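Local atomic coordinates of superoxide dismutase (Clostridium difficile, PDB entry 3TJT), a protein that probably catalyses the dismutation of superoxide radicals to hydrogen peroxide and dioxygen at a metal site that holds an iron(III) ion. Residues A[43-48]-A[72-77]; A[59-64]-A[77-82]; A[135-140]-A[153-158]. One frame throughout, in Å; residues are numbered along the deposited sequence.

Contact 1 of 3, residues A[43-48]-A[72-77]; sequences NAALEK and ATTVRN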
loop_
_atom_site.group_PDB
_atom_site.type_symbol
_atom_site.label_atom_id
_atom_site.label_comp_id
_atom_site.label_asym_id
_atom_site.label_seq_id
_atom_site.Cartn_x
_atom_site.Cartn_y
_atom_site.Cartn_z
ATOM N N ASN A 43 -20.255 -7.909 1.094
ATOM C CA ASN A 43 -21.478 -8.700 1.212
ATOM C C ASN A 43 -21.453 -9.607 2.434
ATOM O O ASN A 43 -22.455 -9.751 3.127
ATOM C CB ASN A 43 -21.738 -9.524 -0.054
ATOM C CG ASN A 43 -22.220 -8.675 -1.214
ATOM O OD1 ASN A 43 -21.927 -8.968 -2.379
ATOM N ND2 ASN A 43 -22.961 -7.617 -0.906
ATOM N N ALA A 44 -20.295 -10.209 2.700
ATOM C CA ALA A 44 -20.146 -11.097 3.852
ATOM C C ALA A 44 -20.397 -10.362 5.169
ATOM O O ALA A 44 -21.082 -10.873 6.058
ATOM C CB ALA A 44 -18.753 -11.737 3.855
ATOM N N ALA A 45 -19.836 -9.162 5.284
ATOM C CA ALA A 45 -19.959 -8.350 6.496
ATOM C C ALA A 45 -21.389 -7.889 6.757
ATOM O O ALA A 45 -21.777 -7.665 7.904
ATOM C CB ALA A 45 -19.031 -7.146 6.418
ATOM N N LEU A 46 -22.174 -7.741 5.697
ATOM C CA LEU A 46 -23.536 -7.232 5.850
ATOM C C LEU A 46 -24.585 -8.325 6.090
ATOM O O LEU A 46 -25.759 -8.022 6.322
ATOM C CB LEU A 46 -23.931 -6.367 4.650
ATOM C CG LEU A 46 -23.039 -5.147 4.367
ATOM C CD1 LEU A 46 -23.591 -4.348 3.194
ATOM C CD2 LEU A 46 -22.886 -4.256 5.599
ATOM N N GLU A 47 -24.168 -9.587 6.050
ATOM C CA GLU A 47 -25.093 -10.688 6.296
ATOM C C GLU A 47 -25.763 -10.542 7.661
ATOM O O GLU A 47 -26.916 -10.920 7.842
ATOM C CB GLU A 47 -24.375 -12.038 6.191
ATOM C CG GLU A 47 -23.958 -12.388 4.772
ATOM C CD GLU A 47 -23.142 -13.670 4.692
ATOM O OE1 GLU A 47 -23.114 -14.434 5.683
ATOM O OE2 GLU A 47 -22.524 -13.909 3.633
ATOM N N LYS A 48 -25.028 -9.971 8.605
ATOM C CA LYS A 48 -25.503 -9.761 9.971
ATOM C C LYS A 48 -26.534 -8.632 10.050
ATOM O O LYS A 48 -27.357 -8.583 10.971
ATOM C CB LYS A 48 -24.302 -9.424 10.857
ATOM C CG LYS A 48 -24.622 -9.214 12.324
ATOM C CD LYS A 48 -23.348 -8.965 13.115
ATOM C CE LYS A 48 -23.644 -8.821 14.595
ATOM N NZ LYS A 48 -22.394 -8.644 15.374
ATOM N N ALA A 72 -17.965 -1.172 11.130
ATOM C CA ALA A 72 -17.602 0.129 10.581
ATOM C C ALA A 72 -16.315 0.084 9.757
ATOM O O ALA A 72 -16.251 0.621 8.649
ATOM C CB ALA A 72 -17.487 1.167 11.687
ATOM N N THR A 73 -15.285 -0.551 10.301
ATOM C CA THR A 73 -14.000 -0.594 9.612
ATOM C C THR A 73 -14.053 -1.476 8.369
ATOM O O THR A 73 -13.537 -1.104 7.315
ATOM C CB THR A 73 -12.876 -1.068 10.559
ATOM O OG1 THR A 73 -12.670 -0.071 11.563
ATOM C CG2 THR A 73 -11.576 -1.269 9.797
ATOM N N THR A 74 -14.687 -2.634 8.476
ATOM C CA THR A 74 -14.743 -3.534 7.332
ATOM C C THR A 74 -15.563 -2.903 6.210
ATOM O O THR A 74 -15.250 -3.081 5.036
ATOM C CB THR A 74 -15.289 -4.936 7.694
ATOM O OG1 THR A 74 -15.261 -5.775 6.532
ATOM C CG2 THR A 74 -16.703 -4.848 8.198
ATOM N N VAL A 75 -16.598 -2.146 6.564
ATOM C CA VAL A 75 -17.356 -1.440 5.531
ATOM C C VAL A 75 -16.540 -0.308 4.908
ATOM O O VAL A 75 -16.549 -0.132 3.694
ATOM C CB VAL A 75 -18.719 -0.933 6.042
ATOM C CG1 VAL A 75 -19.386 -0.062 4.977
ATOM C CG2 VAL A 75 -19.617 -2.116 6.406
ATOM N N ARG A 76 -15.823 0.454 5.730
ATOM C CA ARG A 76 -14.951 1.503 5.216
ATOM C C ARG A 76 -14.007 0.926 4.157
ATOM O O ARG A 76 -13.878 1.450 3.050
ATOM C CB ARG A 76 -14.137 2.102 6.367
ATOM C CG ARG A 76 -13.037 3.060 5.961
ATOM C CD ARG A 76 -12.313 3.529 7.238
ATOM N NE ARG A 76 -11.218 4.458 6.984
ATOM C CZ ARG A 76 -10.525 5.054 7.951
ATOM N NH1 ARG A 76 -10.828 4.816 9.225
ATOM N NH2 ARG A 76 -9.539 5.892 7.655
ATOM N N ASN A 77 -13.358 -0.178 4.490
ATOM C CA ASN A 77 -12.373 -0.743 3.570
ATOM C C ASN A 77 -12.986 -1.379 2.327
ATOM O O ASN A 77 -12.483 -1.188 1.220
ATOM C CB ASN A 77 -11.497 -1.765 4.294
ATOM C CG ASN A 77 -10.604 -1.124 5.336
ATOM O OD1 ASN A 77 -10.304 0.070 5.263
ATOM N ND2 ASN A 77 -10.161 -1.925 6.313
#
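T74 presents its forked side chain to the methyl group of A45, where the end of helix 24-46 lies beside the start of helix 72-90. Starting at the root, T74 CB stands 4.5 Å from A45 CB, just behind the contact surface. One branch, the hydroxyl OG1, lies opposite the backbone nitrogen (chi1 -178°) and passes 4.0 Å from A45 CB, a van der Waals approach. The other branch, CG2, is thereby set between the nitrogen and the carbonyl carbon, and it makes the closest touch, 3.7 Å from A45 CB. The alanine methyl thus meets both tips of the fork.

One residue further along each helix, L46 and V75 meet more loosely. L46 CD2 comes 4.0 Å from V75 CG2, and the two side chains cross at about a right angle, so they touch methyl to methyl. L46 also packs on F6 from the N-terminal loop, while V75 turns its other methyl, CG1, towards L60 and L64.

With a methyl as the whole side chain at A45, the backbones come close: A45 CA is 7.1 Å from T74 CA. The contact is apolar and partly buried, away from the metal site. It joins the two long antiparallel helices that characterise the alpha-hairpin domain of iron/manganese superoxide dismutases.

Contact 2 of 3, residues A[59-64]-A[77-82]; sequences ELLQNL and NNAGGA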
loop_
_atom_site.group_PDB
_atom_site.type_symbol
_atom_site.label_atom_id
_atom_site.label_comp_id
_atom_site.label_asym_id
_atom_site.label_seq_id
_atom_site.Cartn_x
_atom_site.Cartn_y
_atom_site.Cartn_z
ATOM N N GLU A 59 -24.117 5.822 0.275
ATOM C CA GLU A 59 -24.718 5.972 1.597
ATOM C C GLU A 59 -23.872 5.301 2.676
ATOM O O GLU A 59 -23.686 5.848 3.767
ATOM C CB GLU A 59 -26.149 5.430 1.611
ATOM C CG GLU A 59 -27.117 6.362 0.899
ATOM C CD GLU A 59 -28.502 5.766 0.711
ATOM O OE1 GLU A 59 -28.632 4.530 0.613
ATOM O OE2 GLU A 59 -29.467 6.554 0.644
ATOM N N LEU A 60 -23.363 4.114 2.375
ATOM C CA LEU A 60 -22.445 3.452 3.298
ATOM C C LEU A 60 -21.225 4.335 3.573
ATOM O O LEU A 60 -20.844 4.551 4.732
ATOM C CB LEU A 60 -22.025 2.082 2.760
ATOM C CG LEU A 60 -23.101 0.990 2.731
ATOM C CD1 LEU A 60 -22.593 -0.248 2.002
ATOM C CD2 LEU A 60 -23.564 0.607 4.135
ATOM N N LEU A 61 -20.624 4.867 2.517
ATOM C CA LEU A 61 -19.430 5.688 2.674
ATOM C C LEU A 61 -19.696 7.016 3.382
ATOM O O LEU A 61 -18.798 7.590 3.988
ATOM C CB LEU A 61 -18.762 5.924 1.318
ATOM C CG LEU A 61 -18.224 4.640 0.682
ATOM C CD1 LEU A 61 -17.617 4.952 -0.674
ATOM C CD2 LEU A 61 -17.193 3.991 1.603
ATOM N N GLN A 62 -20.934 7.507 3.293
ATOM C CA GLN A 62 -21.299 8.773 3.916
ATOM C C GLN A 62 -21.683 8.617 5.383
ATOM O O GLN A 62 -21.879 9.615 6.081
ATOM C CB GLN A 62 -22.484 9.415 3.170
ATOM C CG GLN A 62 -22.124 9.987 1.810
ATOM C CD GLN A 62 -23.350 10.311 0.961
ATOM O OE1 GLN A 62 -24.417 9.692 1.101
ATOM N NE2 GLN A 62 -23.196 11.270 0.063
ATOM N N ASN A 63 -21.815 7.376 5.840
ATOM C CA ASN A 63 -22.294 7.120 7.197
ATOM C C ASN A 63 -21.430 6.144 7.991
ATOM O O ASN A 63 -21.919 5.458 8.890
ATOM C CB ASN A 63 -23.759 6.658 7.170
ATOM C CG ASN A 63 -24.698 7.749 6.670
ATOM O OD1 ASN A 63 -25.129 8.612 7.441
ATOM N ND2 ASN A 63 -24.991 7.733 5.366
ATOM N N LEU A 64 -20.139 6.105 7.667
ATOM C CA LEU A 64 -19.230 5.157 8.298
ATOM C C LEU A 64 -19.220 5.298 9.821
ATOM O O LEU A 64 -19.159 4.302 10.537
ATOM C CB LEU A 64 -17.809 5.341 7.758
ATOM C CG LEU A 64 -17.664 5.014 6.271
ATOM C CD1 LEU A 64 -16.260 5.375 5.775
ATOM C CD2 LEU A 64 -17.979 3.543 6.005
ATOM N N ASN A 77 -13.358 -0.178 4.490
ATOM C CA ASN A 77 -12.373 -0.743 3.570
ATOM C C ASN A 77 -12.986 -1.379 2.327
ATOM O O ASN A 77 -12.483 -1.188 1.220
ATOM C CB ASN A 77 -11.497 -1.765 4.294
ATOM C CG ASN A 77 -10.604 -1.124 5.336
ATOM O OD1 ASN A 77 -10.304 0.070 5.263
ATOM N ND2 ASN A 77 -10.161 -1.925 6.313
ATOM N N ASN A 78 -14.072 -2.123 2.504
ATOM C CA ASN A 78 -14.597 -2.929 1.407
ATOM C C ASN A 78 -15.648 -2.210 0.563
ATOM O O ASN A 78 -15.658 -2.350 -0.656
ATOM C CB ASN A 78 -15.073 -4.283 1.928
ATOM C CG ASN A 78 -13.920 -5.116 2.471
ATOM O OD1 ASN A 78 -13.783 -5.322 3.686
ATOM N ND2 ASN A 78 -13.060 -5.554 1.576
ATOM N N ALA A 79 -16.521 -1.427 1.195
ATOM C CA ALA A 79 -17.378 -0.528 0.415
ATOM C C ALA A 79 -16.492 0.491 -0.287
ATOM O O ALA A 79 -16.765 0.885 -1.413
ATOM C CB ALA A 79 -18.422 0.177 1.298
ATOM N N GLY A 80 -15.428 0.919 0.387
ATOM C CA GLY A 80 -14.464 1.804 -0.241
ATOM C C GLY A 80 -13.887 1.164 -1.494
ATOM O O GLY A 80 -13.872 1.775 -2.572
ATOM N N GLY A 81 -13.409 -0.068 -1.351
ATOM C CA GLY A 81 -12.802 -0.781 -2.466
ATOM C C GLY A 81 -13.789 -0.965 -3.604
ATOM O O GLY A 81 -13.457 -0.751 -4.772
ATOM N N ALA A 82 -15.012 -1.351 -3.262
ATOM C CA ALA A 82 -16.042 -1.587 -4.270
ATOM C C ALA A 82 -16.404 -0.304 -5.006
ATOM O O ALA A 82 -16.480 -0.282 -6.235
ATOM C CB ALA A 82 -17.277 -2.213 -3.636
#
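The A79-G80 peptide offers one flat face to L61, whose methyl CD2 stands almost directly above the nitrogen, 3.7 Å from G80 N. The same methyl continues over the start of G80, 4.0 Å from G80 CA, so a glycine backbone and not a side chain forms the floor here. The second flat group, the carboxamide of N63, works within its own turn: N63 ND2 donates to E59 O at 2.8 Å in a nearly straight bond (171°). E59 O lies in the plane of that amide, while the donor is tilted 17° from the carbonyl plane, and the bond links N63 back to the carbonyl four residues earlier.

Beside the peptide, A79 points its methyl at the same helix and is met by two leucines. L61 CD2 lies 4.0 Å from A79 CB, and L60 CD1 touches it more lightly at 4.3 Å. With CG anti to the carbonyl carbon (chi1 -65°), on a CB already pointing at helix 72-90, L61 brings CD2 to this spot.

All four touching residues are buried, and Y83 packs on L61 one turn further along. On the same helix, G81 O accepts a hydrogen bond from ND1 of the iron ligand H85. The contact therefore packs helix 57-62 onto the glycine-bearing part of helix 72-90 that leads into the metal site of the superoxide dismutase fold.

Contact 3 of 3, residues A[135-140]-A[153-158]; sequences WLVATK and DSPVSK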
loop_
_atom_site.group_PDB
_atom_site.type_symbol
_atom_site.label_atom_id
_atom_site.label_comp_id
_atom_site.label_asym_id
_atom_site.label_seq_id
_atom_site.Cartn_x
_atom_site.Cartn_y
_atom_site.Cartn_z
ATOM N N TRP A 135 -7.208 12.134 -6.547
ATOM C CA TRP A 135 -8.547 12.502 -7.009
ATOM C C TRP A 135 -8.626 13.947 -7.491
ATOM O O TRP A 135 -7.992 14.839 -6.921
ATOM C CB TRP A 135 -9.571 12.361 -5.866
ATOM C CG TRP A 135 -9.624 11.022 -5.174
ATOM C CD1 TRP A 135 -8.978 10.669 -4.017
ATOM C CD2 TRP A 135 -10.366 9.877 -5.588
ATOM N NE1 TRP A 135 -9.286 9.368 -3.683
ATOM C CE2 TRP A 135 -10.129 8.857 -4.636
ATOM C CE3 TRP A 135 -11.215 9.611 -6.673
ATOM C CZ2 TRP A 135 -10.699 7.597 -4.741
ATOM C CZ3 TRP A 135 -11.787 8.355 -6.772
ATOM C CH2 TRP A 135 -11.523 7.357 -5.813
ATOM N N LEU A 136 -9.419 14.171 -8.539
ATOM C CA LEU A 136 -9.947 15.506 -8.820
ATOM C C LEU A 136 -11.342 15.499 -8.225
ATOM O O LEU A 136 -12.171 14.649 -8.570
ATOM C CB LEU A 136 -10.012 15.774 -10.329
ATOM C CG LEU A 136 -10.743 17.052 -10.762
ATOM C CD1 LEU A 136 -9.977 18.278 -10.291
ATOM C CD2 LEU A 136 -10.934 17.076 -12.273
ATOM N N VAL A 137 -11.608 16.424 -7.305
ATOM C CA VAL A 137 -12.885 16.423 -6.610
ATOM C C VAL A 137 -13.563 17.788 -6.711
ATOM O O VAL A 137 -12.912 18.789 -6.986
ATOM C CB VAL A 137 -12.735 16.058 -5.118
ATOM C CG1 VAL A 137 -12.181 14.635 -4.954
ATOM C CG2 VAL A 137 -11.860 17.081 -4.403
ATOM N N ALA A 138 -14.872 17.800 -6.491
ATOM C CA ALA A 138 -15.630 19.049 -6.483
ATOM C C ALA A 138 -16.427 19.178 -5.193
ATOM O O ALA A 138 -16.971 18.192 -4.679
ATOM C CB ALA A 138 -16.568 19.104 -7.672
ATOM N N THR A 139 -16.495 20.395 -4.669
ATOM C CA THR A 139 -17.438 20.684 -3.600
ATOM C C THR A 139 -18.849 20.727 -4.181
ATOM O O THR A 139 -19.037 20.678 -5.396
ATOM C CB THR A 139 -17.130 22.034 -2.940
ATOM O OG1 THR A 139 -17.225 23.070 -3.924
ATOM C CG2 THR A 139 -15.735 22.032 -2.353
ATOM N N LYS A 140 -19.847 20.823 -3.312
ATOM C CA LYS A 140 -21.231 20.863 -3.763
ATOM C C LYS A 140 -21.484 22.017 -4.727
ATOM O O LYS A 140 -22.365 21.932 -5.577
ATOM C CB LYS A 140 -22.189 20.934 -2.569
ATOM C CG LYS A 140 -22.280 19.634 -1.784
ATOM C CD LYS A 140 -23.149 19.789 -0.537
ATOM C CE LYS A 140 -23.384 18.446 0.149
ATOM N NZ LYS A 140 -22.110 17.743 0.487
ATOM N N ASP A 153 -9.957 4.593 1.329
ATOM C CA ASP A 153 -10.748 5.739 1.768
ATOM C C ASP A 153 -11.215 6.553 0.558
ATOM O O ASP A 153 -10.578 6.550 -0.493
ATOM C CB ASP A 153 -9.967 6.585 2.770
ATOM C CG ASP A 153 -9.704 5.830 4.080
ATOM O OD1 ASP A 153 -10.328 4.773 4.295
ATOM O OD2 ASP A 153 -8.890 6.301 4.898
ATOM N N SER A 154 -12.351 7.238 0.696
ATOM C CA SER A 154 -12.953 7.920 -0.445
ATOM C C SER A 154 -13.296 9.357 -0.115
ATOM O O SER A 154 -13.716 9.638 1.003
ATOM C CB SER A 154 -14.248 7.206 -0.835
ATOM O OG SER A 154 -15.016 7.998 -1.731
ATOM N N PRO A 155 -13.146 10.268 -1.095
ATOM C CA PRO A 155 -13.553 11.670 -0.913
ATOM C C PRO A 155 -15.038 11.794 -0.564
ATOM O O PRO A 155 -15.434 12.781 0.057
ATOM C CB PRO A 155 -13.319 12.299 -2.289
ATOM C CG PRO A 155 -12.390 11.381 -3.003
ATOM C CD PRO A 155 -12.569 10.013 -2.428
ATOM N N VAL A 156 -15.834 10.817 -0.979
ATOM C CA VAL A 156 -17.274 10.809 -0.717
ATOM C C VAL A 156 -17.549 10.928 0.782
ATOM O O VAL A 156 -18.532 11.556 1.206
ATOM C CB VAL A 156 -17.923 9.531 -1.289
ATOM C CG1 VAL A 156 -19.334 9.334 -0.752
ATOM C CG2 VAL A 156 -17.904 9.581 -2.823
ATOM N N SER A 157 -16.658 10.347 1.580
ATOM C CA SER A 157 -16.792 10.365 3.034
ATOM C C SER A 157 -16.521 11.746 3.624
ATOM O O SER A 157 -16.807 11.995 4.797
ATOM C CB SER A 157 -15.863 9.325 3.664
ATOM O OG SER A 157 -16.213 8.016 3.229
ATOM N N LYS A 158 -15.962 12.637 2.816
ATOM C CA LYS A 158 -15.690 14.002 3.244
ATOM C C LYS A 158 -16.554 15.001 2.477
ATOM O O LYS A 158 -16.215 16.177 2.383
ATOM C CB LYS A 158 -14.202 14.327 3.075
ATOM C CG LYS A 158 -13.317 13.555 4.046
ATOM C CD LYS A 158 -11.841 13.851 3.844
ATOM C CE LYS A 158 -11.040 13.424 5.074
ATOM N NZ LYS A 158 -9.581 13.656 4.898
#
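Strand 132-138 and the short 3-10 turn at 155-157 approach each other most closely at V137 and P155, where V137 CA lies 7.4 Å from P155 CA. W135 and V137, two residues apart on the strand, both direct their side chains at the proline. The pyrrolidine stands on one face of the indole by its CG-CD edge, the two side chains crossing at about a right angle. P155 CG sits 3.5 Å from the centroid of the five-membered ring and 7° off its normal, a CH-pi contact. Next to it, P155 CD rests 3.5 Å from W135 CE2, nearer the rim. A further ring carbon, CB, is met by V137, whose CG1 comes 3.7 Å from P155 CB. That methyl is placed there by a torsion of -62°, with CG1 opposite the carbonyl carbon.

Polar bonds hold both partners in place. W135 NE1 is hydrogen-bonded to T149 OG1, a hydroxyl that also bonds D153 O, so one residue of strand 144-150 fixes the indole and the loop together. S154 OG accepts from V156 N at 3.0 Å, forming an ST turn around the proline.

The indole also packs against W133, ring planes about 15° apart, and N84 of helix 72-90. Its side chain lies about 8 Å from those of the iron ligands H85 and D167. The arrangement covers the central strand of the antiparallel three-stranded sheet with the connection between its two outer strands, in the C-terminal domain beside the metal site.

Overall arrangement
From the N terminus, helix 24-46 leads into contact 1, which closes a loop of 23 residues by returning to helix 72-90. Helix 57-62 leaves from within that loop and closes contact 2 further along helix 72-90, so contacts 1 and 2 cross, share N77 and place two helices against a third. Contact 3 follows in series within the C-terminal domain, where the loop after strand 144-150 folds back on strand 132-138, closing a loop of 12 residues that contains strand 144-150. Two polar links connect the domains: R76 of contact 1 forms a salt bridge with D153 of contact 3, and L61 O of contact 2 is probably hydrogen-bonded to S157 OG, beside which Q62 packs on V156.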